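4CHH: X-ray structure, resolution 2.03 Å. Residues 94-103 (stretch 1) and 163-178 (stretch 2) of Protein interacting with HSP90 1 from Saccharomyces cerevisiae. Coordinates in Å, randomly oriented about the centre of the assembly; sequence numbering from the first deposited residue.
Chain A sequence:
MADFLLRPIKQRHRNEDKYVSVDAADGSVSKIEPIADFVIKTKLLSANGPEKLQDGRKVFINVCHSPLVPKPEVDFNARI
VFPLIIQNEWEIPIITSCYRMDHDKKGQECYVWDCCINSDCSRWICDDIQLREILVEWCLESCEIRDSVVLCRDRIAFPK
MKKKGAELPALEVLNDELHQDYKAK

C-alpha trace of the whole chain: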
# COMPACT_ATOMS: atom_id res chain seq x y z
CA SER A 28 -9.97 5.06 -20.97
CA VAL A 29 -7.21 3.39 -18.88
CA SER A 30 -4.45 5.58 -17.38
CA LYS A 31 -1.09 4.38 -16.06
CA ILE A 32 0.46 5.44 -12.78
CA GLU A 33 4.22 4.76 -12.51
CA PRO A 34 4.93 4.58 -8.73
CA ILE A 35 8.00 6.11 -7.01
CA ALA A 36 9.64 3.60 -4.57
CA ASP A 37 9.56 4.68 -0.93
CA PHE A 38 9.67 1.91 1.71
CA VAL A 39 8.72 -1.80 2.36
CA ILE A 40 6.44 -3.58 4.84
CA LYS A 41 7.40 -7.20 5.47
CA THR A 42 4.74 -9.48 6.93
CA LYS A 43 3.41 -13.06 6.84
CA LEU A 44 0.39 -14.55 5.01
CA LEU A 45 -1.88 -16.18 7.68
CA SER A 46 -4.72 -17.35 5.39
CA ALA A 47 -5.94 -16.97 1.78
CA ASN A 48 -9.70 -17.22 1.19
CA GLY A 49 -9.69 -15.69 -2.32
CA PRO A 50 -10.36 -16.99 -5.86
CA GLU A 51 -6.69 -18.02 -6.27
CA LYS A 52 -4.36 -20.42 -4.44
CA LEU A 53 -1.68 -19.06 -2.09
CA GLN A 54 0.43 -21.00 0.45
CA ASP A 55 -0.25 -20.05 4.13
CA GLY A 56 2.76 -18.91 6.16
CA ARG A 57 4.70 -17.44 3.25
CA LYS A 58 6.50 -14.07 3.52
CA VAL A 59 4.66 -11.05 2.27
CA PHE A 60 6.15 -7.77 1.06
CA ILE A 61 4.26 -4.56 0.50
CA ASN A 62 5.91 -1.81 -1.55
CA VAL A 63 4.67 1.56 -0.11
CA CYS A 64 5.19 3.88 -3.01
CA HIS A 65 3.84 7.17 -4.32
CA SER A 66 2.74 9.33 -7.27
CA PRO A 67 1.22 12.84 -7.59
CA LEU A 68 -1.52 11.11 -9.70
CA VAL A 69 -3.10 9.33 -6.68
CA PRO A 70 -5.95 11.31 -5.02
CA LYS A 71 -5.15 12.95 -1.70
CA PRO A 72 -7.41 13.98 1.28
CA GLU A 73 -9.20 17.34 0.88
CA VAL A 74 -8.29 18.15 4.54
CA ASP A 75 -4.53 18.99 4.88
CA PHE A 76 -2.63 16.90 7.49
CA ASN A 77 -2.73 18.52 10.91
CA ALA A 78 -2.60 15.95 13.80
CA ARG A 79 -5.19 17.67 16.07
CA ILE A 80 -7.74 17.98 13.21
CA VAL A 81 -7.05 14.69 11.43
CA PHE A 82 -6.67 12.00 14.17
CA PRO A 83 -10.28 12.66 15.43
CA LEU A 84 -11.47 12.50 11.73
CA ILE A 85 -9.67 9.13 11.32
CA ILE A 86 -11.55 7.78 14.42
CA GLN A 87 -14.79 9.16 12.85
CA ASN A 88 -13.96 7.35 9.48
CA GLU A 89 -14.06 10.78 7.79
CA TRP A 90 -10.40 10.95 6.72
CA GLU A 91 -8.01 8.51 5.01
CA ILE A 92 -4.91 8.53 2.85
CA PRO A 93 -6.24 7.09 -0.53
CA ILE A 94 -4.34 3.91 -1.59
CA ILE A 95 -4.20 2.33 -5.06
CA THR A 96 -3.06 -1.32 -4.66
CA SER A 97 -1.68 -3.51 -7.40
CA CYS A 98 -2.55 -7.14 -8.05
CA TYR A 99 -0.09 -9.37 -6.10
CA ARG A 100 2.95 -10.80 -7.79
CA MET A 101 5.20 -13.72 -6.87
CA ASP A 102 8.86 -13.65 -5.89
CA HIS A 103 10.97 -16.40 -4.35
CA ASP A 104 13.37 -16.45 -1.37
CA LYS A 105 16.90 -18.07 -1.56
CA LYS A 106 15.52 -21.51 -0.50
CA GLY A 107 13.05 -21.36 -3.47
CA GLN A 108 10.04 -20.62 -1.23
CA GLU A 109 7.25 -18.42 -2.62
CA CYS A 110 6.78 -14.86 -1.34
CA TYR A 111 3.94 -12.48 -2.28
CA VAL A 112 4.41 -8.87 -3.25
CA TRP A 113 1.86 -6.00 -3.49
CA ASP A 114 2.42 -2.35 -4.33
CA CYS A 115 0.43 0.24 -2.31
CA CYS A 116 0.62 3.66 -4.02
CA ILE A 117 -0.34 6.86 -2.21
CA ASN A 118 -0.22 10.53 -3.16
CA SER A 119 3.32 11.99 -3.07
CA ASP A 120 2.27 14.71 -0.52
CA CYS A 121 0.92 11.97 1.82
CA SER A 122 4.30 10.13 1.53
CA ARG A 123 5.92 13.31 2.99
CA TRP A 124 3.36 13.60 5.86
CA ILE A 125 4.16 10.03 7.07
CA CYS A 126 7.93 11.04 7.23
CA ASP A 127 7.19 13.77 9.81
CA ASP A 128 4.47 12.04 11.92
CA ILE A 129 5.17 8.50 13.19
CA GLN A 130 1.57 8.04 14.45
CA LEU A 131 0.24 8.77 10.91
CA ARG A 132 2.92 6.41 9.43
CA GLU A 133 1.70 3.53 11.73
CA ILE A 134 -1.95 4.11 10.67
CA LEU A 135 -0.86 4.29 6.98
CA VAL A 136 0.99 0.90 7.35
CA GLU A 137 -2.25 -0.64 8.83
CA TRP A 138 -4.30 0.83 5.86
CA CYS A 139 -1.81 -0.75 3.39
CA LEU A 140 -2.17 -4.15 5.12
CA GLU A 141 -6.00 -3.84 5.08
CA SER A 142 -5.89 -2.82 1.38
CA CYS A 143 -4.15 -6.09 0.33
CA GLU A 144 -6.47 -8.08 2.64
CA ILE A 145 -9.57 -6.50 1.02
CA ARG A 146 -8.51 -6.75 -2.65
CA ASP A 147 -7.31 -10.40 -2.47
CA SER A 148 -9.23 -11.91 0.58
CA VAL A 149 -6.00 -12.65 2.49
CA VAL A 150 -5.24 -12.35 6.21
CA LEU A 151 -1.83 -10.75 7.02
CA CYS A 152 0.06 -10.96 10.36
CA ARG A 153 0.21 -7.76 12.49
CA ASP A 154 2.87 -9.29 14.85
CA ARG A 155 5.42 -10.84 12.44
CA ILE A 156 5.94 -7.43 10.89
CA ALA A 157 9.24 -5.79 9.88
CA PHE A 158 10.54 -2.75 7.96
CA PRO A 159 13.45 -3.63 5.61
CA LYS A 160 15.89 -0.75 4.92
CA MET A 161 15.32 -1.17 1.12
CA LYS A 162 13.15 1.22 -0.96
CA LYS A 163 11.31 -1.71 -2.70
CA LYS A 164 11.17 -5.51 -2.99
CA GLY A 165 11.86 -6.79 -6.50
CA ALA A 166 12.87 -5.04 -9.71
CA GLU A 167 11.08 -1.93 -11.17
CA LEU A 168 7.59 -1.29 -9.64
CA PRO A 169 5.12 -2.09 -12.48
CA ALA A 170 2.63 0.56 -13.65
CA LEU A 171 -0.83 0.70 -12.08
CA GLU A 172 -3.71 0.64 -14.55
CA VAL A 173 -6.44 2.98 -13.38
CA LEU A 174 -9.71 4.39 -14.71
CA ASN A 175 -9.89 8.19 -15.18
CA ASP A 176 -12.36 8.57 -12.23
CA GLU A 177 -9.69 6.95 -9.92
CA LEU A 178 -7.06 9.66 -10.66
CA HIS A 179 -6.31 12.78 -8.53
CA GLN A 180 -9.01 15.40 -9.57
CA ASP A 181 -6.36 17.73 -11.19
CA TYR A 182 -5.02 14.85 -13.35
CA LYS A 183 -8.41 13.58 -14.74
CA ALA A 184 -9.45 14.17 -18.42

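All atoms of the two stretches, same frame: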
# COMPACT_ATOMS: atom_id res chain seq x y z
N ILE A 94 -5.34 4.89 -1.16
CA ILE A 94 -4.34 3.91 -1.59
C ILE A 94 -4.83 3.21 -2.86
O ILE A 94 -5.95 2.73 -2.89
CB ILE A 94 -4.00 2.85 -0.48
CG1 ILE A 94 -3.62 3.54 0.87
CG2 ILE A 94 -2.87 1.89 -0.96
CD1 ILE A 94 -3.74 2.72 2.06
N ILE A 95 -3.96 3.11 -3.87
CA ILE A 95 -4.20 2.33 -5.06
C ILE A 95 -3.23 1.13 -4.95
O ILE A 95 -2.01 1.29 -4.89
CB ILE A 95 -4.08 3.13 -6.38
CG1 ILE A 95 -5.16 4.26 -6.42
CG2 ILE A 95 -4.28 2.16 -7.59
CD1 ILE A 95 -4.94 5.35 -7.44
N THR A 96 -3.80 -0.08 -4.87
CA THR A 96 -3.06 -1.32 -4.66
C THR A 96 -3.03 -2.14 -5.92
O THR A 96 -4.06 -2.32 -6.57
CB THR A 96 -3.68 -2.12 -3.49
OG1 THR A 96 -3.79 -1.25 -2.37
CG2 THR A 96 -2.86 -3.33 -3.09
N SER A 97 -1.86 -2.68 -6.23
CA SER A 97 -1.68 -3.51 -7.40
C SER A 97 -2.22 -4.92 -7.15
O SER A 97 -2.46 -5.30 -6.01
CB SER A 97 -0.19 -3.58 -7.74
OG SER A 97 0.52 -4.37 -6.79
N CYS A 98 -2.29 -5.72 -8.21
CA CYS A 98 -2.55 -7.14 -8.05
C CYS A 98 -1.24 -7.71 -7.43
O CYS A 98 -0.19 -7.08 -7.56
CB CYS A 98 -2.89 -7.79 -9.39
SG CYS A 98 -1.45 -8.01 -10.48
N TYR A 99 -1.31 -8.83 -6.69
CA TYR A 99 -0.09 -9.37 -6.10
C TYR A 99 0.77 -10.00 -7.18
O TYR A 99 0.29 -10.37 -8.25
CB TYR A 99 -0.36 -10.37 -4.94
CG TYR A 99 -1.06 -11.65 -5.36
CD1 TYR A 99 -0.34 -12.71 -5.91
CD2 TYR A 99 -2.43 -11.79 -5.21
CE1 TYR A 99 -0.98 -13.86 -6.36
CE2 TYR A 99 -3.09 -12.95 -5.63
CZ TYR A 99 -2.35 -13.99 -6.19
OH TYR A 99 -2.99 -15.14 -6.59
N ARG A 100 2.05 -10.10 -6.90
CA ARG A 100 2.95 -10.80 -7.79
C ARG A 100 3.82 -11.74 -6.95
O ARG A 100 3.81 -11.65 -5.71
CB ARG A 100 3.73 -9.87 -8.74
CG ARG A 100 4.71 -8.94 -8.13
CD ARG A 100 5.09 -7.89 -9.16
NE ARG A 100 5.83 -6.82 -8.50
CZ ARG A 100 5.28 -5.75 -7.96
NH1 ARG A 100 3.97 -5.54 -8.07
NH2 ARG A 100 6.03 -4.85 -7.36
N MET A 101 4.42 -12.74 -7.60
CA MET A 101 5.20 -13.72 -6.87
C MET A 101 6.69 -13.52 -7.06
O MET A 101 7.15 -13.22 -8.17
CB MET A 101 4.83 -15.16 -7.26
CG MET A 101 3.52 -15.61 -6.68
SD MET A 101 3.16 -17.35 -6.98
CE MET A 101 1.29 -17.29 -6.92
N ASP A 102 7.41 -13.64 -5.96
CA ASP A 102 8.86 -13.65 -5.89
C ASP A 102 9.25 -14.91 -5.13
O ASP A 102 8.37 -15.68 -4.74
CB ASP A 102 9.43 -12.36 -5.25
CG ASP A 102 10.81 -11.97 -5.79
OD1 ASP A 102 11.56 -12.88 -6.25
OD2 ASP A 102 11.14 -10.76 -5.76
N HIS A 103 10.54 -15.19 -5.03
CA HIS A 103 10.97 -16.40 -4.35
C HIS A 103 12.14 -16.07 -3.44
O HIS A 103 12.95 -15.21 -3.81
CB HIS A 103 11.35 -17.50 -5.36
CG HIS A 103 10.19 -18.06 -6.11
ND1 HIS A 103 9.63 -17.39 -7.20
CD2 HIS A 103 9.52 -19.23 -5.93
CE1 HIS A 103 8.64 -18.16 -7.63
NE2 HIS A 103 8.52 -19.27 -6.89
N LYS A 163 12.30 -0.81 -2.10
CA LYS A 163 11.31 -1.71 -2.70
C LYS A 163 11.83 -3.14 -2.72
O LYS A 163 13.04 -3.37 -2.66
CB LYS A 163 10.93 -1.25 -4.15
CG LYS A 163 12.11 -1.34 -5.14
CD LYS A 163 11.73 -1.03 -6.59
CE LYS A 163 12.96 -0.83 -7.47
NZ LYS A 163 13.93 -1.96 -7.36
N LYS A 164 10.91 -4.10 -2.81
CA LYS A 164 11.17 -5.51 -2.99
C LYS A 164 10.94 -5.81 -4.45
O LYS A 164 9.89 -5.45 -4.98
CB LYS A 164 10.28 -6.37 -2.08
CG LYS A 164 10.46 -7.87 -2.26
CD LYS A 164 11.78 -8.38 -1.67
CE LYS A 164 11.99 -9.85 -1.92
NZ LYS A 164 13.10 -10.37 -1.09
N GLY A 165 11.93 -6.43 -5.09
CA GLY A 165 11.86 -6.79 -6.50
C GLY A 165 12.45 -5.75 -7.42
O GLY A 165 13.04 -4.76 -6.97
N ALA A 166 12.32 -5.97 -8.74
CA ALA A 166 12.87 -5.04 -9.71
C ALA A 166 11.93 -3.81 -9.82
O ALA A 166 11.22 -3.50 -8.86
CB ALA A 166 13.06 -5.74 -11.07
N GLU A 167 11.91 -3.11 -10.97
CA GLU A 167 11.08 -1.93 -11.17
C GLU A 167 9.62 -2.17 -10.75
O GLU A 167 9.10 -3.25 -11.00
CB GLU A 167 11.15 -1.50 -12.65
CG GLU A 167 12.56 -1.19 -13.14
N LEU A 168 8.99 -1.20 -10.05
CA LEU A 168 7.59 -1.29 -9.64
C LEU A 168 6.74 -1.18 -10.90
O LEU A 168 6.93 -0.22 -11.65
CB LEU A 168 7.21 -0.17 -8.63
CG LEU A 168 7.97 -0.12 -7.28
CD1 LEU A 168 7.42 0.99 -6.41
CD2 LEU A 168 7.94 -1.47 -6.55
N PRO A 169 5.88 -2.18 -11.23
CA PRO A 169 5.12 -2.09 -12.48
C PRO A 169 4.05 -1.00 -12.41
O PRO A 169 3.64 -0.59 -11.31
CB PRO A 169 4.51 -3.49 -12.61
CG PRO A 169 4.40 -4.00 -11.22
CD PRO A 169 5.57 -3.42 -10.49
N ALA A 170 3.63 -0.49 -13.59
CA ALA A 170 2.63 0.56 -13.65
C ALA A 170 1.28 0.07 -13.14
O ALA A 170 0.94 -1.12 -13.27
CB ALA A 170 2.48 1.10 -15.07
N LEU A 171 0.52 0.98 -12.54
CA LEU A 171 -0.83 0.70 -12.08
C LEU A 171 -1.78 1.17 -13.15
O LEU A 171 -1.67 2.31 -13.61
CB LEU A 171 -1.12 1.40 -10.76
CG LEU A 171 -0.36 0.89 -9.56
CD1 LEU A 171 -0.20 2.00 -8.55
CD2 LEU A 171 -1.09 -0.27 -8.92
N GLU A 172 -2.71 0.32 -13.54
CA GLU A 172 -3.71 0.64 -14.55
C GLU A 172 -4.94 1.16 -13.84
O GLU A 172 -5.52 0.46 -13.01
CB GLU A 172 -4.02 -0.57 -15.42
CG GLU A 172 -2.84 -1.08 -16.23
CD GLU A 172 -3.18 -2.17 -17.23
OE1 GLU A 172 -3.85 -3.16 -16.84
OE2 GLU A 172 -2.76 -2.04 -18.41
N VAL A 173 -5.31 2.41 -14.09
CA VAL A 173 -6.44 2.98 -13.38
C VAL A 173 -7.41 3.65 -14.35
O VAL A 173 -7.01 4.17 -15.40
CB VAL A 173 -6.01 3.97 -12.24
CG1 VAL A 173 -5.05 3.31 -11.25
CG2 VAL A 173 -5.42 5.27 -12.79
N LEU A 174 -8.69 3.68 -13.95
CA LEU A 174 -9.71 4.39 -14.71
C LEU A 174 -9.58 5.88 -14.37
O LEU A 174 -9.03 6.24 -13.33
CB LEU A 174 -11.12 3.85 -14.41
CG LEU A 174 -11.45 2.52 -15.14
CD1 LEU A 174 -11.23 1.32 -14.23
CD2 LEU A 174 -12.87 2.52 -15.65
N ASN A 175 -10.01 6.74 -15.29
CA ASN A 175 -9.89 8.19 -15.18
C ASN A 175 -10.59 8.77 -13.93
O ASN A 175 -10.12 9.79 -13.41
CB ASN A 175 -10.43 8.84 -16.45
CG ASN A 175 -9.66 10.07 -16.85
OD1 ASN A 175 -10.10 11.20 -16.61
ND2 ASN A 175 -8.48 9.89 -17.44
N ASP A 176 -11.65 8.12 -13.43
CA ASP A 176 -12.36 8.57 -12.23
C ASP A 176 -11.61 8.16 -10.93
O ASP A 176 -12.03 8.54 -9.83
CB ASP A 176 -13.81 8.05 -12.22
CG ASP A 176 -14.77 8.96 -11.48
OD1 ASP A 176 -15.09 10.06 -12.01
OD2 ASP A 176 -15.20 8.59 -10.36
N GLU A 177 -10.51 7.38 -11.06
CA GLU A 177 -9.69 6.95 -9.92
C GLU A 177 -8.51 7.90 -9.71
O GLU A 177 -7.88 7.86 -8.65
CB GLU A 177 -9.19 5.51 -10.12
CG GLU A 177 -10.27 4.45 -10.00
CD GLU A 177 -9.76 3.05 -10.28
OE1 GLU A 177 -9.59 2.71 -11.48
OE2 GLU A 177 -9.51 2.30 -9.31
N LEU A 178 -8.18 8.72 -10.72
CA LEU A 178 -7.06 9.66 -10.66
C LEU A 178 -7.34 10.86 -9.76
O LEU A 178 -8.50 11.23 -9.59
CB LEU A 178 -6.74 10.19 -12.07
CG LEU A 178 -6.02 9.25 -13.05
CD1 LEU A 178 -5.96 9.87 -14.46
CD2 LEU A 178 -4.62 8.91 -12.56
O HOH W 1 9.07 -5.08 -7.52

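Two segments can pack without a single direct hydrogen bond between them, and this pair, burying 454 Å² in all, illustrates how side-chain conformation then carries the contact. In the short strand Ile95-Thr96 and the residue after it, Ile95 and Ser97 point toward the second stretch and Thr96 away; across from them, Leu171 and Val173 point inward while Glu172 faces out. Ile95, with chi1 m and chi2 t, places CG2 3.9 Å from Val173 CG1 and 4.2 Å from Leu171 CD1. Its extended branch carries CD1 to 4.1 Å from Glu177 O. Leu171, in the common m,t rotamer, brings CD2 to 3.6 Å from Ser97 CB. A small serine suits this close approach, and its p rotamer lets Ser97 OG bond Cys98 O (2.9 Å), so the buried hydroxyl is satisfied locally.

Farther along, Arg100 leaves the backbone with chi1 p and then runs nearly straight, chi2 and chi3 both t. Its guanidinium lies with one face against Pro169, Arg100 CZ to Pro169 CD 3.5 Å, and with Leu168 CD2 at its edge, 4.0 Å from Arg100 NH2. Packing against one face leaves NH2 able to donate to a water (Arg100 NH2 to water O 3.1 Å), which donates in turn to Lys164 O and Ala166 O. Between these carbonyls, Gly165 adopts phi 94°, psi -175°, where a CB would jam against the preceding carbonyl O.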